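Local coordinates for N-terminal acetyltransferase-like protein (Chaetomium thermophilum, PDB 5NNP), which probably acts as the helical-repeat auxiliary subunit of an N-terminal acetyltransferase A complex, which would transfer acetyl groups to protein N termini, at residues H82-L87 with I98-F103; Q122-D127 with E522-F527; T46-A51 with K68-I73; G130-R135 with A153-L158; S515-W520 with R549-P554. One frame throughout, in Å; residues are numbered along the deposited sequence.

How the contacts relate
Contacts 1, 3 and 4 lie in the N-terminal part of the helical chain, contact 5 in its later part, and contact 2 joins the two. Contact 3 comes first and closes a short hairpin of helices 44-55 and 60-73. Contact 1 closes the next, of helices 78-90 and 94-107. The two touch through Tyr-84 and Leu-71. Contact 2 closes a loop of about 400 residues, bringing the end of helix 112-124 against the end of helix 503-523. Contact 4, a hairpin of helices 128-141 and 146-159, lies within that loop, and Ile-123 packs on Tyr-131 between them. Contact 5 ties helix 503-523 to the turn before helix 554-572. Its segments alternate with those of contact 2.

Contact 1: residues H82-L87 with I98-F103; sequences HVYGIL and IKAYKF
The rings of His-82 and Tyr-101 form an offset edge-to-face (T-shaped) pair, the imidazole edge turned to the phenol face. Their centroids are 5.5 Å apart and the planes stand at 73°. On one face of the imidazole lies Ile-86 CD1, toward the rim. Water 1 sits in plane at the edge of both rings. It bonds to His-82 NE2 at 2.9 Å and to Tyr-101 OH at 2.7 Å, and so bridges the two helices. CG of His-82, anti to the backbone N (chi1 -166°), carries the ring to Tyr-101. The Tyr-101 ring also touches the backbone of Gly-85, with CE1 3.7 Å from Gly-85 C. Its OH reaches Ile-86 CG1 at 3.6 Å. Ala-100 CB packs on Gly-85 N at 3.8 Å. The axes approach to 7.8 Å and run antiparallel at 155°. Gly-85 and Tyr-101 are the eighth and 24th residues of the predicted repeat 78-111. A small residue and a large aromatic at these positions are characteristic of the helix hairpin of a tetratricopeptide repeat.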
# COMPACT_ATOMS: atom_id res chain seq x y z
N HIS A 82 13.09 -6.64 32.27
CA HIS A 82 12.60 -7.44 31.15
C HIS A 82 11.07 -7.55 31.16
O HIS A 82 10.42 -7.30 30.14
CB HIS A 82 13.25 -8.83 31.19
CG HIS A 82 13.08 -9.63 29.94
ND1 HIS A 82 13.41 -10.97 29.86
CD2 HIS A 82 12.62 -9.28 28.71
CE1 HIS A 82 13.16 -11.41 28.64
NE2 HIS A 82 12.68 -10.41 27.92
N VAL A 83 10.50 -7.90 32.31
CA VAL A 83 9.05 -7.99 32.48
C VAL A 83 8.35 -6.67 32.13
O VAL A 83 7.39 -6.63 31.36
CB VAL A 83 8.68 -8.37 33.94
CG1 VAL A 83 7.20 -8.18 34.19
CG2 VAL A 83 9.07 -9.80 34.24
N TYR A 84 8.86 -5.59 32.72
CA TYR A 84 8.35 -4.25 32.48
C TYR A 84 8.27 -3.97 30.96
O TYR A 84 7.27 -3.44 30.47
CB TYR A 84 9.26 -3.24 33.18
CG TYR A 84 8.64 -1.89 33.51
CD1 TYR A 84 7.40 -1.79 34.13
CD2 TYR A 84 9.33 -0.70 33.25
CE1 TYR A 84 6.84 -0.55 34.44
CE2 TYR A 84 8.78 0.54 33.56
CZ TYR A 84 7.54 0.61 34.15
OH TYR A 84 7.00 1.83 34.46
N GLY A 85 9.31 -4.36 30.24
CA GLY A 85 9.35 -4.21 28.80
C GLY A 85 8.30 -5.05 28.09
O GLY A 85 7.58 -4.56 27.21
N ILE A 86 8.22 -6.32 28.48
CA ILE A 86 7.24 -7.25 27.92
C ILE A 86 5.82 -6.71 28.03
O ILE A 86 5.06 -6.76 27.07
CB ILE A 86 7.35 -8.62 28.60
CG1 ILE A 86 8.69 -9.27 28.26
CG2 ILE A 86 6.21 -9.54 28.17
CD1 ILE A 86 8.97 -10.53 29.04
N LEU A 87 5.46 -6.20 29.21
CA LEU A 87 4.16 -5.57 29.40
C LEU A 87 3.94 -4.43 28.39
O LEU A 87 2.96 -4.43 27.64
CB LEU A 87 4.02 -5.06 30.83
CG LEU A 87 4.19 -6.12 31.92
CD1 LEU A 87 4.02 -5.54 33.32
CD2 LEU A 87 3.22 -7.25 31.70
N ILE A 98 11.44 -0.14 24.69
CA ILE A 98 12.85 -0.03 24.33
C ILE A 98 13.70 0.39 25.54
O ILE A 98 14.74 -0.21 25.80
CB ILE A 98 13.06 0.96 23.16
CG1 ILE A 98 12.65 0.31 21.84
CG2 ILE A 98 14.52 1.36 23.06
CD1 ILE A 98 12.58 1.25 20.64
N LYS A 99 13.24 1.39 26.28
CA LYS A 99 13.97 1.89 27.44
C LYS A 99 14.24 0.78 28.46
O LYS A 99 15.29 0.76 29.08
CB LYS A 99 13.18 3.01 28.13
CG LYS A 99 12.94 4.22 27.26
CD LYS A 99 11.96 5.16 27.95
CE LYS A 99 12.25 6.61 27.67
NZ LYS A 99 12.28 6.87 26.23
N ALA A 100 13.27 -0.12 28.62
CA ALA A 100 13.32 -1.16 29.64
C ALA A 100 14.13 -2.38 29.17
O ALA A 100 14.92 -2.94 29.94
CB ALA A 100 11.90 -1.57 30.02
N TYR A 101 13.94 -2.78 27.92
CA TYR A 101 14.79 -3.82 27.34
C TYR A 101 16.27 -3.42 27.38
O TYR A 101 17.14 -4.23 27.72
CB TYR A 101 14.37 -4.10 25.89
CG TYR A 101 13.30 -5.14 25.75
CD1 TYR A 101 11.95 -4.81 25.85
CD2 TYR A 101 13.63 -6.46 25.49
CE1 TYR A 101 10.97 -5.78 25.70
CE2 TYR A 101 12.66 -7.43 25.35
CZ TYR A 101 11.33 -7.09 25.45
OH TYR A 101 10.38 -8.08 25.30
N LYS A 102 16.54 -2.16 27.04
CA LYS A 102 17.91 -1.64 26.98
C LYS A 102 18.65 -1.75 28.31
O LYS A 102 19.84 -2.07 28.36
CB LYS A 102 17.88 -0.19 26.52
CG LYS A 102 19.15 0.30 25.91
CD LYS A 102 18.88 1.29 24.79
CE LYS A 102 18.21 2.53 25.31
NZ LYS A 102 18.18 3.55 24.24
N PHE A 103 17.93 -1.48 29.40
CA PHE A 103 18.52 -1.52 30.73
C PHE A 103 18.67 -2.97 31.20
O PHE A 103 19.71 -3.35 31.79
CB PHE A 103 17.68 -0.71 31.71
CG PHE A 103 18.41 -0.34 32.97
CD1 PHE A 103 19.52 0.51 32.93
CD2 PHE A 103 18.00 -0.83 34.20
CE1 PHE A 103 20.20 0.87 34.08
CE2 PHE A 103 18.67 -0.48 35.36
CZ PHE A 103 19.78 0.37 35.31
O HOH W 1 11.23 -10.61 25.36

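Contact 2: residues Q122-D127 with E522-F527; sequences QIQMRD and EDQFDF
Hydrogen bonds between Arg-126 and Gln-524 hold the polar part. The two side chains meet tip to tip, with guanidinium and amide planes 87° apart. Gln-524 OE1 accepts from Arg-126 NH2 at 2.9 Å, in the amide plane and on a lone pair (N-H...O 156°). Arg-126 NH1 comes to the same oxygen from above that plane, at 3.2 Å. NH1 also bonds to Ile-123 O at 3.1 Å, which helps fix the guanidinium. Charge adds to this: NE forms a salt bridge with Asp-548, and NH2 also donates to Val-544 O. A leucine in place of Arg-126 would probably leave Gln-524 OE1 without these two donors and Asp-548 without its mate.

Packing is carried by Gln-124. Its CG, anti to the backbone N (chi1 176°), lies 3.8 Å from Phe-525 CD2. OE1 rests 3.3 Å from Gln-524 CG and accepts from His-528. The amide nitrogens of Gln-124 and Gln-524 both donate to Gln-521 O.

The arginine is placed by the end of helix 112-124. Asp-127 N bonds to Gln-122 O and Arg-126 N to Ile-123 O, with Arg-126 at positive phi as the C-prime residue of a Schellman motif.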
# COMPACT_ATOMS: atom_id res chain seq x y z
N GLN A 122 13.75 -1.61 18.19
CA GLN A 122 14.47 -0.41 17.80
C GLN A 122 14.28 -0.07 16.32
O GLN A 122 14.09 1.11 15.98
CB GLN A 122 15.95 -0.55 18.10
CG GLN A 122 16.30 -0.35 19.55
CD GLN A 122 17.71 -0.83 19.87
OE1 GLN A 122 18.12 -1.92 19.45
NE2 GLN A 122 18.46 -0.01 20.60
N ILE A 123 14.35 -1.07 15.45
CA ILE A 123 14.17 -0.79 14.03
C ILE A 123 12.68 -0.46 13.77
O ILE A 123 12.37 0.42 12.97
CB ILE A 123 14.65 -1.94 13.12
CG1 ILE A 123 14.62 -1.51 11.65
CG2 ILE A 123 13.81 -3.18 13.31
CD1 ILE A 123 15.32 -0.16 11.35
N GLN A 124 11.78 -1.14 14.48
CA GLN A 124 10.36 -0.82 14.39
C GLN A 124 10.07 0.65 14.68
O GLN A 124 9.14 1.21 14.13
CB GLN A 124 9.53 -1.66 15.34
CG GLN A 124 8.05 -1.28 15.32
CD GLN A 124 7.34 -1.76 14.07
OE1 GLN A 124 7.76 -2.72 13.42
NE2 GLN A 124 6.27 -1.08 13.71
N MET A 125 10.86 1.27 15.56
CA MET A 125 10.65 2.69 15.89
C MET A 125 11.69 3.56 15.23
O MET A 125 11.82 4.73 15.56
CB MET A 125 10.67 2.94 17.40
CG MET A 125 9.69 2.10 18.18
SD MET A 125 7.99 2.36 17.65
CE MET A 125 7.75 4.07 18.17
N ARG A 126 12.42 2.99 14.28
CA ARG A 126 13.42 3.73 13.54
C ARG A 126 14.44 4.42 14.46
O ARG A 126 14.91 5.53 14.19
CB ARG A 126 12.75 4.75 12.60
CG ARG A 126 11.64 4.15 11.71
CD ARG A 126 12.14 3.07 10.74
NE ARG A 126 11.18 2.72 9.68
CZ ARG A 126 10.41 1.64 9.65
NH1 ARG A 126 10.44 0.74 10.63
NH2 ARG A 126 9.59 1.45 8.62
N ASP A 127 14.79 3.74 15.55
CA ASP A 127 15.97 4.11 16.35
C ASP A 127 17.20 3.52 15.66
O ASP A 127 17.70 2.45 16.04
CB ASP A 127 15.81 3.59 17.79
CG ASP A 127 17.02 3.86 18.67
OD1 ASP A 127 17.90 4.67 18.31
OD2 ASP A 127 17.08 3.24 19.74
N GLU A 522 1.95 -1.80 12.31
CA GLU A 522 2.45 -2.79 13.24
C GLU A 522 2.75 -4.10 12.50
O GLU A 522 3.51 -4.95 12.97
CB GLU A 522 1.45 -2.99 14.38
CG GLU A 522 1.94 -3.96 15.44
CD GLU A 522 1.01 -4.02 16.66
OE1 GLU A 522 1.19 -4.94 17.49
OE2 GLU A 522 0.11 -3.15 16.78
N ASP A 523 2.16 -4.22 11.31
CA ASP A 523 2.31 -5.41 10.48
C ASP A 523 3.76 -5.67 10.05
O ASP A 523 4.14 -6.81 9.81
CB ASP A 523 1.41 -5.31 9.23
CG ASP A 523 -0.01 -5.74 9.52
OD1 ASP A 523 -0.22 -6.43 10.54
OD2 ASP A 523 -0.93 -5.40 8.73
N GLN A 524 4.56 -4.62 9.96
CA GLN A 524 5.94 -4.75 9.51
C GLN A 524 6.82 -5.39 10.60
O GLN A 524 7.99 -5.71 10.36
CB GLN A 524 6.48 -3.39 9.12
CG GLN A 524 6.62 -2.49 10.34
CD GLN A 524 7.12 -1.10 10.02
OE1 GLN A 524 8.11 -0.92 9.31
NE2 GLN A 524 6.44 -0.11 10.56
N PHE A 525 6.25 -5.61 11.79
CA PHE A 525 7.01 -5.97 12.98
C PHE A 525 7.75 -7.32 12.89
O PHE A 525 8.94 -7.41 13.20
CB PHE A 525 6.08 -5.98 14.20
CG PHE A 525 6.80 -6.02 15.53
CD1 PHE A 525 7.23 -7.22 16.07
CD2 PHE A 525 7.07 -4.85 16.22
CE1 PHE A 525 7.89 -7.25 17.30
CE2 PHE A 525 7.73 -4.88 17.44
CZ PHE A 525 8.14 -6.08 17.98
N ASP A 526 7.05 -8.36 12.49
CA ASP A 526 7.65 -9.69 12.42
C ASP A 526 8.62 -9.83 11.25
O ASP A 526 9.38 -10.79 11.18
CB ASP A 526 6.57 -10.76 12.27
CG ASP A 526 5.68 -10.86 13.49
OD1 ASP A 526 6.10 -10.47 14.59
OD2 ASP A 526 4.54 -11.37 13.34
N PHE A 527 8.60 -8.87 10.33
CA PHE A 527 9.37 -9.00 9.10
C PHE A 527 10.81 -8.48 9.21
O PHE A 527 11.66 -8.86 8.41
CB PHE A 527 8.63 -8.32 7.94
CG PHE A 527 7.40 -9.05 7.53
CD1 PHE A 527 7.51 -10.27 6.86
CD2 PHE A 527 6.14 -8.58 7.85
CE1 PHE A 527 6.38 -11.00 6.49
CE2 PHE A 527 4.99 -9.29 7.48
CZ PHE A 527 5.11 -10.52 6.80

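Contact 3: residues T46-A51 with K68-I73; sequences TMSMKA and KEALTI
Where Ala-70 packs on Met-47, its helix carries a carbonyl gripped twice. Lys-68 O accepts from Thr-72 OG1 at 3.1 Å and from Thr-72 N at 3.3 Å, the two donors reaching it from opposite faces of its plane. The threonine hydroxyl is thus turned back on its own helix. Ser-48 behaves likewise: its OG bonds to Gly-44 O and lies 3.4 Å from Ala-70 CB across the contact.

Met-47 CB meets Ala-70 CB at 3.8 Å, where the CA atoms of the two residues are 5.7 Å apart. The Met-47 chain then runs on to Ile-73, and the two side chains cross at about a right angle, with SD 3.4 Å from Ile-73 CD1. A bend at chi3 (58°) carries CE to 4.0 Å from Glu-69 CG. The carboxylate of Glu-69 leads away from the other helix, and this residue is exposed to solvent. Leu-37 and Leu-66 also touch Met-47.

The segments run antiparallel at 165°, with their axes 8.5 Å apart. Such a helix hairpin, closed by a short turn and packed around a small alanine, is characteristic of tetratricopeptide repeats, and this one falls in a part of the sequence that matches that family.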
# COMPACT_ATOMS: atom_id res chain seq x y z
N THR A 46 10.03 -12.41 41.98
CA THR A 46 8.75 -13.09 42.09
C THR A 46 7.58 -12.15 41.79
O THR A 46 6.61 -12.54 41.14
CB THR A 46 8.58 -13.72 43.49
OG1 THR A 46 9.60 -14.70 43.69
CG2 THR A 46 7.22 -14.39 43.62
N MET A 47 7.67 -10.90 42.25
CA MET A 47 6.59 -9.95 42.02
C MET A 47 6.41 -9.72 40.52
O MET A 47 5.28 -9.65 40.04
CB MET A 47 6.87 -8.63 42.73
CG MET A 47 7.16 -8.76 44.21
SD MET A 47 7.54 -7.16 44.95
CE MET A 47 6.05 -6.25 44.55
N SER A 48 7.53 -9.61 39.81
CA SER A 48 7.53 -9.45 38.35
C SER A 48 6.90 -10.64 37.64
O SER A 48 6.13 -10.46 36.70
CB SER A 48 8.96 -9.25 37.82
OG SER A 48 9.56 -8.09 38.37
N MET A 49 7.23 -11.85 38.09
CA MET A 49 6.67 -13.06 37.51
C MET A 49 5.17 -13.13 37.72
O MET A 49 4.44 -13.67 36.90
CB MET A 49 7.33 -14.30 38.11
CG MET A 49 8.75 -14.51 37.64
SD MET A 49 8.83 -14.54 35.84
CE MET A 49 7.62 -15.81 35.48
N LYS A 50 4.72 -12.57 38.84
CA LYS A 50 3.29 -12.50 39.13
C LYS A 50 2.63 -11.43 38.27
O LYS A 50 1.48 -11.58 37.87
CB LYS A 50 3.08 -12.20 40.62
CG LYS A 50 1.64 -12.01 41.03
CD LYS A 50 1.55 -11.67 42.51
CE LYS A 50 0.11 -11.45 42.97
NZ LYS A 50 0.02 -11.15 44.42
N ALA A 51 3.38 -10.36 37.98
CA ALA A 51 2.92 -9.27 37.14
C ALA A 51 2.64 -9.75 35.72
O ALA A 51 1.71 -9.28 35.08
CB ALA A 51 3.93 -8.15 37.12
N LYS A 68 5.98 -2.34 38.22
CA LYS A 68 6.64 -1.08 38.52
C LYS A 68 7.13 -1.03 39.97
O LYS A 68 8.23 -0.55 40.27
CB LYS A 68 5.69 0.08 38.20
CG LYS A 68 6.27 1.46 38.36
CD LYS A 68 5.71 2.40 37.30
CE LYS A 68 4.32 2.89 37.65
NZ LYS A 68 3.79 3.75 36.56
N GLU A 69 6.29 -1.54 40.87
CA GLU A 69 6.65 -1.70 42.27
C GLU A 69 7.86 -2.64 42.43
O GLU A 69 8.69 -2.45 43.32
CB GLU A 69 5.46 -2.24 43.07
CG GLU A 69 5.67 -2.27 44.55
CD GLU A 69 5.99 -0.89 45.10
OE1 GLU A 69 5.24 0.06 44.77
OE2 GLU A 69 6.99 -0.75 45.85
N ALA A 70 7.93 -3.66 41.57
CA ALA A 70 8.92 -4.71 41.70
C ALA A 70 10.29 -4.17 41.36
O ALA A 70 11.27 -4.43 42.06
CB ALA A 70 8.58 -5.90 40.80
N LEU A 71 10.36 -3.41 40.28
CA LEU A 71 11.64 -2.89 39.85
C LEU A 71 12.07 -1.73 40.76
O LEU A 71 13.23 -1.33 40.75
CB LEU A 71 11.59 -2.48 38.37
CG LEU A 71 10.59 -1.45 37.91
CD1 LEU A 71 11.09 -0.08 38.31
CD2 LEU A 71 10.40 -1.56 36.40
N THR A 72 11.16 -1.21 41.57
CA THR A 72 11.55 -0.28 42.61
C THR A 72 12.34 -1.02 43.69
O THR A 72 13.38 -0.57 44.15
CB THR A 72 10.34 0.42 43.26
OG1 THR A 72 9.68 1.25 42.29
CG2 THR A 72 10.77 1.28 44.43
N ILE A 73 11.82 -2.18 44.08
CA ILE A 73 12.43 -2.96 45.14
C ILE A 73 13.80 -3.47 44.74
O ILE A 73 14.74 -3.43 45.53
CB ILE A 73 11.54 -4.14 45.52
CG1 ILE A 73 10.34 -3.62 46.32
CG2 ILE A 73 12.33 -5.16 46.31
CD1 ILE A 73 9.24 -4.61 46.49

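Contact 4: residues G130-R135 with A153-L158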
# COMPACT_ATOMS: atom_id res chain seq x y z
N GLY A 130 20.57 2.97 17.63
CA GLY A 130 20.34 1.83 18.50
C GLY A 130 20.39 0.50 17.76
O GLY A 130 20.93 -0.47 18.26
N TYR A 131 19.85 0.47 16.55
CA TYR A 131 19.68 -0.76 15.80
C TYR A 131 21.04 -1.21 15.30
O TYR A 131 21.36 -2.40 15.29
CB TYR A 131 18.71 -0.55 14.63
CG TYR A 131 18.34 -1.81 13.89
CD1 TYR A 131 17.87 -2.91 14.57
CD2 TYR A 131 18.45 -1.89 12.51
CE1 TYR A 131 17.52 -4.06 13.92
CE2 TYR A 131 18.10 -3.04 11.83
CZ TYR A 131 17.64 -4.13 12.55
OH TYR A 131 17.29 -5.29 11.91
N VAL A 132 21.83 -0.24 14.88
CA VAL A 132 23.19 -0.52 14.48
C VAL A 132 23.98 -1.15 15.63
O VAL A 132 24.59 -2.21 15.46
CB VAL A 132 23.90 0.77 14.02
CG1 VAL A 132 25.42 0.57 13.97
CG2 VAL A 132 23.36 1.20 12.67
N GLN A 133 23.98 -0.51 16.78
CA GLN A 133 24.67 -1.07 17.93
C GLN A 133 24.21 -2.50 18.22
O GLN A 133 25.03 -3.41 18.44
CB GLN A 133 24.45 -0.19 19.16
CG GLN A 133 25.36 -0.52 20.32
CD GLN A 133 25.09 0.36 21.53
OE1 GLN A 133 24.39 1.37 21.43
NE2 GLN A 133 25.64 -0.02 22.67
N SER A 134 22.90 -2.71 18.21
CA SER A 134 22.35 -4.04 18.45
C SER A 134 22.88 -5.09 17.48
O SER A 134 23.31 -6.17 17.88
CB SER A 134 20.82 -3.99 18.38
OG SER A 134 20.30 -3.44 19.56
N ARG A 135 22.85 -4.77 16.19
CA ARG A 135 23.26 -5.73 15.17
C ARG A 135 24.74 -6.00 15.23
O ARG A 135 25.17 -7.13 15.00
CB ARG A 135 22.88 -5.23 13.78
CG ARG A 135 21.42 -5.31 13.54
CD ARG A 135 20.95 -6.69 13.94
NE ARG A 135 19.53 -6.84 13.65
CZ ARG A 135 18.90 -8.00 13.57
NH1 ARG A 135 17.59 -8.01 13.30
NH2 ARG A 135 19.56 -9.13 13.77
N ALA A 153 24.61 -4.58 7.79
CA ALA A 153 24.62 -3.76 6.58
C ALA A 153 23.30 -2.99 6.38
O ALA A 153 23.30 -1.80 6.06
CB ALA A 153 24.91 -4.62 5.38
N ILE A 154 22.17 -3.67 6.62
CA ILE A 154 20.86 -3.02 6.52
C ILE A 154 20.72 -1.87 7.52
O ILE A 154 20.25 -0.78 7.16
CB ILE A 154 19.72 -4.03 6.73
CG1 ILE A 154 19.62 -4.98 5.53
CG2 ILE A 154 18.40 -3.32 6.93
CD1 ILE A 154 19.04 -6.32 5.88
N ALA A 155 21.15 -2.09 8.77
CA ALA A 155 21.05 -1.05 9.80
C ALA A 155 21.84 0.18 9.40
O ALA A 155 21.37 1.32 9.56
CB ALA A 155 21.53 -1.57 11.12
N TYR A 156 23.05 -0.05 8.89
CA TYR A 156 23.89 1.06 8.42
C TYR A 156 23.22 1.79 7.26
O TYR A 156 23.16 3.02 7.23
CB TYR A 156 25.26 0.55 7.98
CG TYR A 156 26.27 0.41 9.08
CD1 TYR A 156 26.44 1.39 10.05
CD2 TYR A 156 27.10 -0.71 9.14
CE1 TYR A 156 27.40 1.25 11.05
CE2 TYR A 156 28.04 -0.85 10.12
CZ TYR A 156 28.19 0.12 11.08
OH TYR A 156 29.14 -0.07 12.05
N HIS A 157 22.72 1.00 6.31
CA HIS A 157 22.03 1.49 5.12
C HIS A 157 20.83 2.38 5.46
O HIS A 157 20.70 3.49 4.94
CB HIS A 157 21.57 0.30 4.29
CG HIS A 157 21.04 0.67 2.94
ND1 HIS A 157 20.32 -0.21 2.16
CD2 HIS A 157 21.10 1.83 2.25
CE1 HIS A 157 19.97 0.40 1.04
NE2 HIS A 157 20.43 1.63 1.06
N LEU A 158 19.97 1.90 6.35
CA LEU A 158 18.78 2.65 6.73
C LEU A 158 19.16 3.87 7.56
O LEU A 158 18.40 4.84 7.62
CB LEU A 158 17.80 1.77 7.50
CG LEU A 158 17.16 0.61 6.72
CD1 LEU A 158 16.17 -0.17 7.60
CD2 LEU A 158 16.48 1.12 5.45
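Ala-155 fills the tight part of the contact, its CB set between Tyr-131 and Val-132. Tyr-131 CD2 is 3.4 Å from Ala-155 CB, and Val-132 CG2 is 3.7 Å from it. The CA atoms of Val-132 and Ala-155 are 5.2 Å apart here. CG of Tyr-131, anti to the backbone N (chi1 -173°), brings the ring to Ala-155. One face of its ring carries Arg-135 CG, offset toward the rim. Arg-135 NH1 donates to Tyr-131 OH at 3.1 Å, a bent bond (138°). An alanine in place of Tyr-131 would probably open a gap beside Ala-155 and leave Arg-135 NH1 without that hydroxyl.

The other side is nearer solvent: Val-132 and Tyr-156 are partly exposed, and Val-132 CG1 meets Tyr-156 CE1 at 3.6 Å, the side chains crossing at about a right angle.

The helices run antiparallel at 164°. Helix 112-124 packs here through Ile-123, on Tyr-131 and Leu-158. Helix 162-175 touches Tyr-156, and helix 537-547 lies against Ile-154 and Leu-158.

Contact 5: residues S515-W520 with R549-P554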
# COMPACT_ATOMS: atom_id res chain seq x y z
N SER A 515 -7.59 2.92 13.04
CA SER A 515 -7.03 1.72 13.65
C SER A 515 -6.46 0.73 12.65
O SER A 515 -5.46 0.05 12.94
CB SER A 515 -8.08 1.03 14.48
OG SER A 515 -8.22 1.69 15.72
N ILE A 516 -7.10 0.63 11.49
CA ILE A 516 -6.57 -0.18 10.42
C ILE A 516 -5.19 0.31 10.04
O ILE A 516 -4.30 -0.49 9.76
CB ILE A 516 -7.50 -0.18 9.19
CG1 ILE A 516 -8.77 -0.97 9.49
CG2 ILE A 516 -6.82 -0.78 7.99
CD1 ILE A 516 -9.85 -0.80 8.45
N PHE A 517 -4.98 1.63 10.06
CA PHE A 517 -3.67 2.15 9.71
C PHE A 517 -2.67 1.87 10.82
O PHE A 517 -1.50 1.62 10.55
CB PHE A 517 -3.72 3.64 9.34
CG PHE A 517 -3.89 3.88 7.86
CD1 PHE A 517 -2.80 4.02 7.04
CD2 PHE A 517 -5.16 3.87 7.29
CE1 PHE A 517 -2.95 4.21 5.66
CE2 PHE A 517 -5.31 4.05 5.90
CZ PHE A 517 -4.21 4.22 5.10
N ASP A 518 -3.12 1.84 12.07
CA ASP A 518 -2.21 1.47 13.15
C ASP A 518 -1.74 0.03 12.95
O ASP A 518 -0.59 -0.30 13.21
CB ASP A 518 -2.88 1.62 14.52
CG ASP A 518 -2.99 3.08 14.97
OD1 ASP A 518 -2.30 3.95 14.38
OD2 ASP A 518 -3.76 3.34 15.92
N THR A 519 -2.63 -0.81 12.44
CA THR A 519 -2.32 -2.22 12.26
C THR A 519 -1.29 -2.41 11.16
O THR A 519 -0.34 -3.17 11.31
CB THR A 519 -3.56 -3.02 11.91
OG1 THR A 519 -4.45 -3.01 13.02
CG2 THR A 519 -3.19 -4.46 11.55
N TRP A 520 -1.53 -1.73 10.05
CA TRP A 520 -0.62 -1.74 8.92
C TRP A 520 0.78 -1.32 9.36
O TRP A 520 1.78 -1.88 8.91
CB TRP A 520 -1.17 -0.82 7.84
CG TRP A 520 -2.38 -1.40 7.16
CD1 TRP A 520 -2.97 -2.60 7.43
CD2 TRP A 520 -3.13 -0.81 6.08
NE1 TRP A 520 -4.04 -2.80 6.59
CE2 TRP A 520 -4.16 -1.73 5.76
CE3 TRP A 520 -3.04 0.39 5.37
CZ2 TRP A 520 -5.10 -1.47 4.75
CZ3 TRP A 520 -3.98 0.64 4.36
CH2 TRP A 520 -4.99 -0.28 4.06
N ARG A 549 6.27 6.28 5.11
CA ARG A 549 5.32 7.27 4.61
C ARG A 549 3.91 6.71 4.56
O ARG A 549 3.13 7.09 3.69
CB ARG A 549 5.71 7.75 3.22
CG ARG A 549 6.97 8.57 3.15
CD ARG A 549 7.33 8.78 1.69
NE ARG A 549 7.18 7.53 0.93
CZ ARG A 549 6.74 7.45 -0.33
NH1 ARG A 549 6.41 8.55 -1.00
NH2 ARG A 549 6.63 6.26 -0.92
N LEU A 550 3.59 5.84 5.51
CA LEU A 550 2.37 5.03 5.42
C LEU A 550 1.13 5.85 5.20
O LEU A 550 0.37 5.62 4.26
CB LEU A 550 2.19 4.19 6.68
CG LEU A 550 0.89 3.38 6.77
CD1 LEU A 550 0.79 2.41 5.61
CD2 LEU A 550 0.82 2.64 8.11
N ARG A 551 0.93 6.83 6.07
CA ARG A 551 -0.35 7.49 6.14
C ARG A 551 -0.46 8.66 5.18
O ARG A 551 -1.34 9.49 5.33
CB ARG A 551 -0.61 7.95 7.57
CG ARG A 551 -0.82 6.77 8.49
CD ARG A 551 -1.08 7.25 9.86
NE ARG A 551 -1.20 6.17 10.82
CZ ARG A 551 -0.15 5.54 11.34
NH1 ARG A 551 1.06 5.86 10.93
NH2 ARG A 551 -0.33 4.59 12.25
N GLU A 552 0.42 8.72 4.19
CA GLU A 552 0.26 9.72 3.13
C GLU A 552 -0.79 9.23 2.13
O GLU A 552 -1.25 9.97 1.26
CB GLU A 552 1.58 9.99 2.42
CG GLU A 552 1.96 8.91 1.43
CD GLU A 552 3.20 9.25 0.62
OE1 GLU A 552 3.81 10.30 0.89
OE2 GLU A 552 3.57 8.46 -0.27
N HIS A 553 -1.16 7.96 2.26
CA HIS A 553 -2.07 7.31 1.33
C HIS A 553 -3.44 7.98 1.41
O HIS A 553 -3.93 8.23 2.52
CB HIS A 553 -2.19 5.82 1.66
CG HIS A 553 -2.60 4.97 0.50
ND1 HIS A 553 -3.89 4.96 0.00
CD2 HIS A 553 -1.90 4.10 -0.27
CE1 HIS A 553 -3.96 4.12 -1.02
NE2 HIS A 553 -2.77 3.58 -1.20
N PRO A 554 -4.06 8.24 0.26
CA PRO A 554 -5.39 8.86 0.31
C PRO A 554 -6.39 8.02 1.11
O PRO A 554 -7.35 8.58 1.65
CB PRO A 554 -5.79 8.97 -1.16
CG PRO A 554 -4.57 9.00 -1.89
CD PRO A 554 -3.62 8.07 -1.13
O HOH W 2 -3.24 5.70 12.18
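Arg-551 and Asp-518 form a salt bridge, with Arg-551 NH2 3.0 Å from Asp-518 OD1. The oxygen uses its anti lone pair, and the N-H...O angle is 138°. Asp-518 OD1 lies 19° out of the guanidinium plane. Water 2 donates to Asp-518 OD1 at 3.0 Å. It also sits by Arg-551 NE, too close to be trusted. Arg-551 is held further by Gln-521 OE1, which accepts from NH2, and by a cation-pi contact with Tyr-664. The arginine chain is extended from CG to NE, with CD anti to CA (chi2 -180°). It passes Phe-517 with the two side chains pointing opposite ways, CG 3.7 Å from Phe-517 CD1.

Arg-551 belongs to a short 3-10 turn, 550-552, that links helices 537-547 and 554-572 of this all-helical repeat fold. His-553 then serves as the N-cap of helix 554-572, its ND1 accepting from Phe-555 N. The turn also faces another protein chain, where an aromatic side chain meets the His-553 ring.

Leu-550 CG approaches the edge of the Phe-517 ring, 3.8 Å from CD1. His-553 CB also lies at the edge of this ring, 4.3 Å from Phe-517 CZ. Trp-520 CE3 lies over one face of that ring, toward the rim. Leu-550 CD2 rests 3.5 Å from Phe-517 O and 4.0 Å from Trp-520 CB, while Leu-550 CD1 meets the edge of the indole.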